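Local coordinates for putative NADH-flavin reductase (Streptococcus pneumoniae TIGR4, PDB 4R01), which probably acts as an NAD(P)H-dependent flavin reductase or a related oxidoreductase with a Rossmann fold, at residues A[16-26]-A[188-196]; A[164-175]-A[200-210]. All coordinates share one frame; numbering follows the deposited sequence.

This chain illustrates how a Rossmann fold is completed at its C-terminal end. Contact 1 packs helix 12-24, the first helix of the fold, against helix 184-196; contact 2 pairs edge strand 165-168 with strand 203-209, which follows helix 184-196 in the chain. Their centres lie 16 Å apart and their segments alternate along the sequence. Two probable hydrogen bonds join them directly: Asp193 OD2 to Tyr165 OH at 2.7 Å, and Glu194 OE1 to His200 ND1 at 2.8 Å. Gly190, without a side chain, lets its CA approach Tyr165 CZ to 3.6 Å. Helix 12-24 follows strand 3-7, the usual place of the dinucleotide-binding turn in such folds.

Contact 1. Residues A[16-26]-A[188-196]; sequences AIVEEAVKRGH and AIGLVDELE
A pair of Rossmann-fold helices, packed on one face of the central, largely parallel sheet, meets here through an apolar seam around Val192 and a salt-bridge network around Arg24. The segment axes cross at -54° and approach to 9.1 Å. The backbones come closest at Ile17 and Ala188, CA to CA 4.8 Å, where the Ala188 methyl lies 3.5 Å from Ala16 O. Towards the sheet, Ile17 and Leu191 meet at about a right angle through their CD1 methyls and also touch Ile63 and Val98 of the strands.

Val192 is a knob set among Ile17, Glu20, Ala21 and Arg24. Its two methyls divide the work: CG2 leans on Glu20 CG at 3.7 Å, while CG1 covers one face of the Arg24 guanidinium. Arg24 in turn sits among Ile189, Val192, Asp193 and Glu196. Its chain bends at chi2 (-77°), bringing NE and NH2 to weak bonds with Glu20 OE2 on its own helix and NH1 to Asp193 OD1 at 3.0 Å. Asp193 keeps its other oxygen for Tyr165. The gathering of three carboxylates would probably stabilise the positive charge of Arg24.

Beyond the helix end, Gly25 adopts positive phi in a Schellman motif and the chain turns into His26, whose ND1 bonds to Met2 N. Glu196 OE2 is gripped by two donors from opposite faces of its carboxylate plane: Arg24 NH1 at 2.8 Å, and His26 NE2 at 3.2 Å, along an almost straight bond (177°) lying in the imidazole plane.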
loop_
_atom_site.group_PDB
_atom_site.type_symbol
_atom_site.label_atom_id
_atom_site.label_comp_id
_atom_site.label_asym_id
_atom_site.label_seq_id
_atom_site.Cartn_x
_atom_site.Cartn_y
_atom_site.Cartn_z
ATOM N N ALA A 16 21.322 -21.548 8.088
ATOM C CA ALA A 16 21.555 -20.170 8.494
ATOM C C ALA A 16 21.618 -20.103 10.014
ATOM O O ALA A 16 22.511 -19.478 10.583
ATOM C CB ALA A 16 20.467 -19.257 7.956
ATOM N N ILE A 17 20.672 -20.775 10.663
ATOM C CA ILE A 17 20.616 -20.823 12.119
ATOM C C ILE A 17 21.771 -21.647 12.692
ATOM O O ILE A 17 22.366 -21.272 13.704
ATOM C CB ILE A 17 19.276 -21.407 12.605
ATOM C CG1 ILE A 17 18.109 -20.607 12.022
ATOM C CG2 ILE A 17 19.206 -21.401 14.125
ATOM C CD1 ILE A 17 16.751 -21.131 12.412
ATOM N N VAL A 18 22.087 -22.762 12.040
ATOM C CA VAL A 18 23.199 -23.610 12.461
ATOM C C VAL A 18 24.512 -22.834 12.432
ATOM O O VAL A 18 25.238 -22.790 13.423
ATOM C CB VAL A 18 23.338 -24.864 11.569
ATOM C CG1 VAL A 18 24.668 -25.567 11.834
ATOM C CG2 VAL A 18 22.170 -25.814 11.793
ATOM N N GLU A 19 24.797 -22.214 11.292
ATOM C CA GLU A 19 26.033 -21.462 11.108
ATOM C C GLU A 19 26.152 -20.322 12.113
ATOM O O GLU A 19 27.235 -20.047 12.628
ATOM C CB GLU A 19 26.117 -20.917 9.681
ATOM C CG GLU A 19 27.367 -20.098 9.402
ATOM C CD GLU A 19 27.499 -19.718 7.939
ATOM O OE1 GLU A 19 26.903 -20.413 7.090
ATOM O OE2 GLU A 19 28.196 -18.725 7.640
ATOM N N GLU A 20 25.032 -19.663 12.394
ATOM C CA GLU A 20 25.016 -18.579 13.369
ATOM C C GLU A 20 25.247 -19.115 14.778
ATOM O O GLU A 20 26.057 -18.575 15.526
ATOM C CB GLU A 20 23.694 -17.811 13.305
ATOM C CG GLU A 20 23.540 -16.735 14.378
ATOM C CD GLU A 20 24.519 -15.583 14.215
ATOM O OE1 GLU A 20 24.961 -15.323 13.077
ATOM O OE2 GLU A 20 24.850 -14.936 15.230
ATOM N N ALA A 21 24.539 -20.184 15.130
ATOM C CA ALA A 21 24.641 -20.765 16.466
ATOM C C ALA A 21 26.024 -21.362 16.724
ATOM O O ALA A 21 26.528 -21.314 17.846
ATOM C CB ALA A 21 23.565 -21.823 16.666
ATOM N N VAL A 22 26.631 -21.925 15.683
ATOM C CA VAL A 22 27.967 -22.496 15.798
ATOM C C VAL A 22 28.988 -21.399 16.093
ATOM O O VAL A 22 29.860 -21.566 16.948
ATOM C CB VAL A 22 28.373 -23.264 14.517
ATOM C CG1 VAL A 22 29.884 -23.429 14.433
ATOM C CG2 VAL A 22 27.686 -24.623 14.471
ATOM N N LYS A 23 28.828 -20.281 15.416
ATOM C CA LYS A 23 29.696 -19.146 15.565
ATOM C C LYS A 23 29.651 -18.619 16.989
ATOM O O LYS A 23 30.634 -18.159 17.501
ATOM C CB LYS A 23 29.292 -18.083 14.586
ATOM C CG LYS A 23 30.410 -17.493 13.767
ATOM C CD LYS A 23 30.039 -16.104 13.241
ATOM C CE LYS A 23 30.189 -15.011 14.291
ATOM N NZ LYS A 23 30.234 -13.636 13.737
ATOM N N ARG A 24 28.488 -18.668 17.607
ATOM C CA ARG A 24 28.283 -18.198 18.973
ATOM C C ARG A 24 28.986 -19.113 19.974
ATOM O O ARG A 24 29.275 -18.710 21.099
ATOM C CB ARG A 24 26.790 -18.110 19.298
ATOM C CG ARG A 24 25.976 -17.223 18.363
ATOM C CD ARG A 24 26.158 -15.745 18.659
ATOM N NE ARG A 24 25.293 -14.917 17.820
ATOM C CZ ARG A 24 24.080 -14.497 18.171
ATOM N NH1 ARG A 24 23.578 -14.820 19.356
ATOM N NH2 ARG A 24 23.368 -13.752 17.338
ATOM N N GLY A 25 29.251 -20.350 19.559
ATOM C CA GLY A 25 30.002 -21.285 20.380
ATOM C C GLY A 25 29.196 -22.447 20.928
ATOM O O GLY A 25 29.718 -23.269 21.681
ATOM N N HIS A 26 27.923 -22.520 20.556
ATOM C CA HIS A 26 27.054 -23.600 21.017
ATOM C C HIS A 26 27.365 -24.901 20.285
ATOM O O HIS A 26 27.849 -24.880 19.155
ATOM C CB HIS A 26 25.585 -23.226 20.817
ATOM C CG HIS A 26 25.223 -21.884 21.370
ATOM N ND1 HIS A 26 24.836 -21.697 22.679
ATOM C CD2 HIS A 26 25.184 -20.662 20.789
ATOM C CE1 HIS A 26 24.580 -20.417 22.883
ATOM N NE2 HIS A 26 24.784 -19.767 21.752
ATOM N N ALA A 188 18.444 -15.302 11.557
ATOM C CA ALA A 188 19.155 -16.263 12.393
ATOM C C ALA A 188 19.742 -15.570 13.616
ATOM O O ALA A 188 19.678 -16.093 14.727
ATOM C CB ALA A 188 20.252 -16.964 11.598
ATOM N N ILE A 189 20.307 -14.386 13.403
ATOM C CA ILE A 189 20.869 -13.597 14.493
ATOM C C ILE A 189 19.813 -13.315 15.557
ATOM O O ILE A 189 20.052 -13.511 16.748
ATOM C CB ILE A 189 21.456 -12.266 13.983
ATOM C CG1 ILE A 189 22.638 -12.533 13.049
ATOM C CG2 ILE A 189 21.887 -11.390 15.148
ATOM C CD1 ILE A 189 23.314 -11.277 12.544
ATOM N N GLY A 190 18.639 -12.869 15.120
ATOM C CA GLY A 190 17.555 -12.565 16.035
ATOM C C GLY A 190 17.046 -13.792 16.766
ATOM O O GLY A 190 16.749 -13.739 17.960
ATOM N N LEU A 191 16.958 -14.908 16.049
ATOM C CA LEU A 191 16.453 -16.147 16.629
ATOM C C LEU A 191 17.403 -16.703 17.697
ATOM O O LEU A 191 16.961 -17.167 18.747
ATOM C CB LEU A 191 16.216 -17.182 15.525
ATOM C CG LEU A 191 15.480 -18.471 15.902
ATOM C CD1 LEU A 191 14.606 -18.932 14.748
ATOM C CD2 LEU A 191 16.460 -19.565 16.293
ATOM N N VAL A 192 18.705 -16.654 17.430
ATOM C CA VAL A 192 19.694 -17.137 18.392
ATOM C C VAL A 192 19.774 -16.198 19.599
ATOM O O VAL A 192 20.060 -16.631 20.718
ATOM C CB VAL A 192 21.090 -17.291 17.740
ATOM C CG1 VAL A 192 22.119 -17.759 18.758
ATOM C CG2 VAL A 192 21.024 -18.273 16.586
ATOM N N ASP A 193 19.505 -14.913 19.375
ATOM C CA ASP A 193 19.437 -13.952 20.473
ATOM C C ASP A 193 18.318 -14.323 21.438
ATOM O O ASP A 193 18.468 -14.213 22.652
ATOM C CB ASP A 193 19.226 -12.530 19.951
ATOM C CG ASP A 193 20.476 -11.947 19.324
ATOM O OD1 ASP A 193 21.555 -12.559 19.463
ATOM O OD2 ASP A 193 20.381 -10.868 18.700
ATOM N N GLU A 194 17.194 -14.766 20.886
ATOM C CA GLU A 194 16.065 -15.210 21.695
ATOM C C GLU A 194 16.403 -16.521 22.411
ATOM O O GLU A 194 15.780 -16.876 23.409
ATOM C CB GLU A 194 14.814 -15.361 20.819
ATOM C CG GLU A 194 13.598 -15.958 21.517
ATOM C CD GLU A 194 13.097 -15.106 22.669
ATOM O OE1 GLU A 194 13.213 -13.863 22.589
ATOM O OE2 GLU A 194 12.596 -15.681 23.659
ATOM N N LEU A 195 17.402 -17.238 21.906
ATOM C CA LEU A 195 17.860 -18.462 22.558
ATOM C C LEU A 195 18.775 -18.134 23.728
ATOM O O LEU A 195 18.641 -18.698 24.811
ATOM C CB LEU A 195 18.580 -19.372 21.564
ATOM C CG LEU A 195 17.664 -20.112 20.594
ATOM C CD1 LEU A 195 18.482 -20.862 19.561
ATOM C CD2 LEU A 195 16.765 -21.062 21.365
ATOM N N GLU A 196 19.702 -17.213 23.500
ATOM C CA GLU A 196 20.621 -16.772 24.540
ATOM C C GLU A 196 19.932 -15.874 25.569
ATOM O O GLU A 196 20.046 -16.087 26.782
ATOM C CB GLU A 196 21.807 -16.038 23.907
ATOM C CG GLU A 196 22.761 -16.932 23.126
ATOM C CD GLU A 196 23.795 -16.132 22.357
ATOM O OE1 GLU A 196 24.085 -14.991 22.773
ATOM O OE2 GLU A 196 24.291 -16.622 21.320
#

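Contact 2. Residues A[164-175]-A[200-210]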
loop_
_atom_site.group_PDB
_atom_site.type_symbol
_atom_site.label_atom_id
_atom_site.label_comp_id
_atom_site.label_asym_id
_atom_site.label_seq_id
_atom_site.Cartn_x
_atom_site.Cartn_y
_atom_site.Cartn_z
ATOM N N ASN A 164 21.509 -5.453 11.859
ATOM C CA ASN A 164 20.563 -4.629 12.602
ATOM C C ASN A 164 19.121 -5.026 12.319
ATOM O O ASN A 164 18.583 -4.736 11.250
ATOM C CB ASN A 164 20.769 -3.150 12.277
ATOM C CG ASN A 164 22.138 -2.648 12.690
ATOM O OD1 ASN A 164 22.859 -2.052 11.891
ATOM N ND2 ASN A 164 22.502 -2.889 13.945
ATOM N N TYR A 165 18.497 -5.688 13.285
ATOM C CA TYR A 165 17.121 -6.134 13.129
ATOM C C TYR A 165 16.220 -5.500 14.183
ATOM O O TYR A 165 16.699 -4.874 15.128
ATOM C CB TYR A 165 17.039 -7.663 13.215
ATOM C CG TYR A 165 17.280 -8.204 14.607
ATOM C CD1 TYR A 165 18.569 -8.422 15.076
ATOM C CD2 TYR A 165 16.218 -8.493 15.455
ATOM C CE1 TYR A 165 18.793 -8.909 16.349
ATOM C CE2 TYR A 165 16.433 -8.981 16.729
ATOM C CZ TYR A 165 17.721 -9.187 17.170
ATOM O OH TYR A 165 17.939 -9.673 18.437
ATOM N N ILE A 166 14.914 -5.670 14.014
ATOM C CA ILE A 166 13.946 -5.232 15.012
ATOM C C ILE A 166 13.168 -6.418 15.571
ATOM O O ILE A 166 12.662 -7.254 14.820
ATOM C CB ILE A 166 12.956 -4.203 14.432
ATOM C CG1 ILE A 166 13.664 -2.877 14.176
ATOM C CG2 ILE A 166 11.794 -3.971 15.379
ATOM C CD1 ILE A 166 12.787 -1.848 13.511
ATOM N N LEU A 167 13.092 -6.493 16.894
ATOM C CA LEU A 167 12.274 -7.501 17.550
ATOM C C LEU A 167 10.887 -6.937 17.822
ATOM O O LEU A 167 10.744 -5.946 18.540
ATOM C CB LEU A 167 12.925 -7.964 18.853
ATOM C CG LEU A 167 12.125 -8.940 19.720
ATOM C CD1 LEU A 167 11.964 -10.279 19.019
ATOM C CD2 LEU A 167 12.786 -9.121 21.074
ATOM N N ALA A 168 9.867 -7.555 17.238
ATOM C CA ALA A 168 8.493 -7.136 17.485
ATOM C C ALA A 168 7.693 -8.283 18.082
ATOM O O ALA A 168 8.257 -9.308 18.470
ATOM C CB ALA A 168 7.845 -6.635 16.206
ATOM N N GLY A 169 6.378 -8.112 18.152
ATOM C CA GLY A 169 5.531 -9.092 18.799
ATOM C C GLY A 169 4.492 -9.724 17.896
ATOM O O GLY A 169 4.781 -10.124 16.768
ATOM N N GLU A 170 3.272 -9.804 18.411
ATOM C CA GLU A 170 2.177 -10.498 17.746
ATOM C C GLU A 170 1.620 -9.717 16.556
ATOM O O GLU A 170 0.923 -10.273 15.707
ATOM C CB GLU A 170 1.062 -10.772 18.758
ATOM C CG GLU A 170 0.299 -12.056 18.521
ATOM C CD GLU A 170 1.091 -13.287 18.896
ATOM O OE1 GLU A 170 1.938 -13.200 19.810
ATOM O OE2 GLU A 170 0.868 -14.343 18.272
ATOM N N ILE A 171 1.937 -8.426 16.500
ATOM C CA ILE A 171 1.330 -7.518 15.535
ATOM C C ILE A 171 2.296 -7.135 14.415
ATOM O O ILE A 171 3.481 -6.902 14.658
ATOM C CB ILE A 171 0.819 -6.240 16.248
ATOM C CG1 ILE A 171 -0.210 -6.616 17.317
ATOM C CG2 ILE A 171 0.220 -5.248 15.260
ATOM C CD1 ILE A 171 -0.743 -5.436 18.097
ATOM N N PHE A 172 1.781 -7.080 13.187
ATOM C CA PHE A 172 2.568 -6.675 12.026
ATOM C C PHE A 172 3.251 -5.324 12.236
ATOM O O PHE A 172 2.620 -4.346 12.643
ATOM C CB PHE A 172 1.686 -6.629 10.776
ATOM C CG PHE A 172 2.366 -6.035 9.572
ATOM C CD1 PHE A 172 3.412 -6.696 8.954
ATOM C CD2 PHE A 172 1.948 -4.821 9.052
ATOM C CE1 PHE A 172 4.035 -6.153 7.847
ATOM C CE2 PHE A 172 2.564 -4.275 7.947
ATOM C CZ PHE A 172 3.610 -4.942 7.344
ATOM N N THR A 173 4.547 -5.288 11.950
ATOM C CA THR A 173 5.381 -4.123 12.202
ATOM C C THR A 173 6.256 -3.849 10.982
ATOM O O THR A 173 6.624 -4.770 10.258
ATOM C CB THR A 173 6.255 -4.335 13.467
ATOM O OG1 THR A 173 5.405 -4.434 14.617
ATOM C CG2 THR A 173 7.242 -3.196 13.676
ATOM N N THR A 174 6.556 -2.580 10.735
ATOM C CA THR A 174 7.474 -2.204 9.671
ATOM C C THR A 174 8.642 -1.434 10.268
ATOM O O THR A 174 8.624 -1.106 11.453
ATOM C CB THR A 174 6.784 -1.340 8.605
ATOM O OG1 THR A 174 6.523 -0.035 9.141
ATOM C CG2 THR A 174 5.475 -1.978 8.160
ATOM N N ASN A 175 9.660 -1.152 9.462
ATOM C CA ASN A 175 10.704 -0.233 9.896
ATOM C C ASN A 175 10.283 1.194 9.554
ATOM O O ASN A 175 9.143 1.416 9.148
ATOM C CB ASN A 175 12.059 -0.580 9.269
ATOM C CG ASN A 175 12.045 -0.545 7.749
ATOM O OD1 ASN A 175 11.215 0.117 7.129
ATOM N ND2 ASN A 175 12.988 -1.256 7.142
ATOM N N HIS A 200 10.692 -14.835 25.817
ATOM C CA HIS A 200 9.362 -15.118 25.332
ATOM C C HIS A 200 8.923 -16.543 25.215
ATOM O O HIS A 200 9.039 -17.150 24.182
ATOM C CB HIS A 200 9.192 -14.466 23.980
ATOM C CG HIS A 200 9.647 -13.057 23.935
ATOM N ND1 HIS A 200 10.946 -12.710 23.679
ATOM C CD2 HIS A 200 8.977 -11.903 24.104
ATOM C CE1 HIS A 200 11.060 -11.402 23.694
ATOM N NE2 HIS A 200 9.879 -10.890 23.951
ATOM N N ILE A 201 8.301 -17.037 26.256
ATOM C CA ILE A 201 7.918 -18.439 26.328
ATOM C C ILE A 201 6.412 -18.582 26.118
ATOM O O ILE A 201 5.628 -17.815 26.678
ATOM C CB ILE A 201 8.317 -19.058 27.680
ATOM C CG1 ILE A 201 9.779 -18.733 27.999
ATOM C CG2 ILE A 201 8.082 -20.562 27.674
ATOM C CD1 ILE A 201 10.756 -19.196 26.937
ATOM N N LYS A 202 6.026 -19.562 25.302
ATOM C CA LYS A 202 4.625 -19.808 24.951
ATOM C C LYS A 202 3.977 -18.587 24.298
ATOM O O LYS A 202 2.837 -18.240 24.602
ATOM C CB LYS A 202 3.822 -20.232 26.183
ATOM C CG LYS A 202 4.378 -21.447 26.906
ATOM C CD LYS A 202 3.476 -21.848 28.058
ATOM C CE LYS A 202 4.124 -22.898 28.936
ATOM N NZ LYS A 202 3.225 -23.282 30.055
ATOM N N GLU A 203 4.711 -17.943 23.398
ATOM C CA GLU A 203 4.174 -16.823 22.634
ATOM C C GLU A 203 4.945 -16.647 21.330
ATOM O O GLU A 203 5.983 -17.278 21.123
ATOM C CB GLU A 203 4.212 -15.536 23.460
ATOM C CG GLU A 203 5.555 -15.229 24.100
ATOM C CD GLU A 203 5.575 -13.877 24.792
ATOM O OE1 GLU A 203 5.413 -12.850 24.099
ATOM O OE2 GLU A 203 5.743 -13.841 26.029
ATOM N N ARG A 204 4.426 -15.804 20.444
ATOM C CA ARG A 204 5.090 -15.557 19.172
ATOM C C ARG A 204 5.785 -14.206 19.117
ATOM O O ARG A 204 5.210 -13.182 19.487
ATOM C CB ARG A 204 4.107 -15.640 18.004
ATOM C CG ARG A 204 4.696 -14.999 16.755
ATOM C CD ARG A 204 3.760 -14.979 15.590
ATOM N NE ARG A 204 2.567 -14.184 15.839
ATOM C CZ ARG A 204 1.606 -14.035 14.941
ATOM N NH1 ARG A 204 1.738 -14.612 13.754
ATOM N NH2 ARG A 204 0.531 -13.312 15.215
ATOM N N ILE A 205 7.024 -14.218 18.637
ATOM C CA ILE A 205 7.737 -12.991 18.330
ATOM C C ILE A 205 7.894 -12.854 16.820
ATOM O O ILE A 205 7.682 -13.815 16.078
ATOM C CB ILE A 205 9.119 -12.963 18.993
ATOM C CG1 ILE A 205 9.940 -14.175 18.544
ATOM C CG2 ILE A 205 8.974 -12.942 20.505
ATOM C CD1 ILE A 205 11.320 -14.235 19.156
ATOM N N SER A 206 8.266 -11.661 16.367
ATOM C CA SER A 206 8.505 -11.430 14.945
ATOM C C SER A 206 9.795 -10.641 14.737
ATOM O O SER A 206 10.200 -9.857 15.598
ATOM C CB SER A 206 7.320 -10.696 14.310
ATOM O OG SER A 206 7.034 -9.494 15.002
ATOM N N LEU A 207 10.435 -10.858 13.592
ATOM C CA LEU A 207 11.720 -10.229 13.298
ATOM C C LEU A 207 11.689 -9.484 11.966
ATOM O O LEU A 207 10.953 -9.865 11.056
ATOM C CB LEU A 207 12.833 -11.280 13.289
ATOM C CG LEU A 207 13.070 -11.999 14.618
ATOM C CD1 LEU A 207 14.039 -13.162 14.437
ATOM C CD2 LEU A 207 13.598 -11.019 15.648
ATOM N N LEU A 208 12.489 -8.423 11.858
ATOM C CA LEU A 208 12.538 -7.626 10.635
ATOM C C LEU A 208 13.769 -6.728 10.623
ATOM O O LEU A 208 14.346 -6.453 11.671
ATOM C CB LEU A 208 11.244 -6.812 10.486
ATOM C CG LEU A 208 10.805 -5.720 11.477
ATOM C CD1 LEU A 208 11.357 -4.330 11.119
ATOM C CD2 LEU A 208 9.286 -5.711 11.663
ATOM N N GLU A 209 14.170 -6.291 9.432
ATOM C CA GLU A 209 15.408 -5.530 9.247
ATOM C C GLU A 209 15.308 -4.099 9.774
ATOM O O GLU A 209 14.217 -3.536 9.843
ATOM C CB GLU A 209 15.791 -5.503 7.764
ATOM C CG GLU A 209 17.184 -4.971 7.463
ATOM C CD GLU A 209 17.407 -4.747 5.980
ATOM O OE1 GLU A 209 18.183 -3.836 5.619
ATOM O OE2 GLU A 209 16.798 -5.479 5.174
ATOM N N LYS A 210 16.463 -3.532 10.130
ATOM C CA LYS A 210 16.607 -2.140 10.573
ATOM C C LYS A 210 15.953 -1.897 11.926
ATOM O O LYS A 210 16.529 -1.236 12.793
ATOM C CB LYS A 210 16.030 -1.172 9.537
ATOM C CG LYS A 210 16.609 -1.336 8.139
ATOM C CD LYS A 210 16.179 -0.199 7.228
ATOM C CE LYS A 210 16.711 -0.395 5.815
ATOM N NZ LYS A 210 16.011 -1.505 5.107
HETATM O O HOH W 1 5.854 -7.449 13.064
#
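Leu208 is the main bump of this contact, and the hollow that receives it is formed by Ile166 and by residues 173-175, where the chain folds back over the strand pair. With CG held between the backbone N and the carbonyl carbon (chi1 63°), its two methyls part: CD1 lies 3.7 Å from Ile166 CB, and CD2 reaches Thr173 CB at 3.8 Å, meeting that side chain at about a right angle. On the face that looks to helix 184-196, Leu207 CD2 fits between two neighbours, Tyr165 CD2 at 3.6 Å and Leu167 CD1 at 3.8 Å. The other branch of Leu167, CD2, lies 3.9 Å from His200 CE1, the two side chains coming from opposite directions.

Further along, Ser206 packs its hydroxyl against Ala168 CB and donates to Gly169 O at 2.9 Å, in the carbonyl plane and on a lone pair. A water links that same OG to Ile171 O, stitching the departing chain to the strand. At the C-terminal end, the Lys210 chain slants across Asn175, its CD 3.4 Å from Asn175 ND2, while Asn175 OD1 accepts from Lys177 N.

Backbone bonds hold the frame, among them Ala168 N to Ser206 O at 2.8 Å. Strand 203-209 continues the parallel order of the sheet beside strand 145-150, and strand 165-168 runs antiparallel to it at the edge: an antiparallel edge strand added to a Rossmann-type alpha/beta sheet.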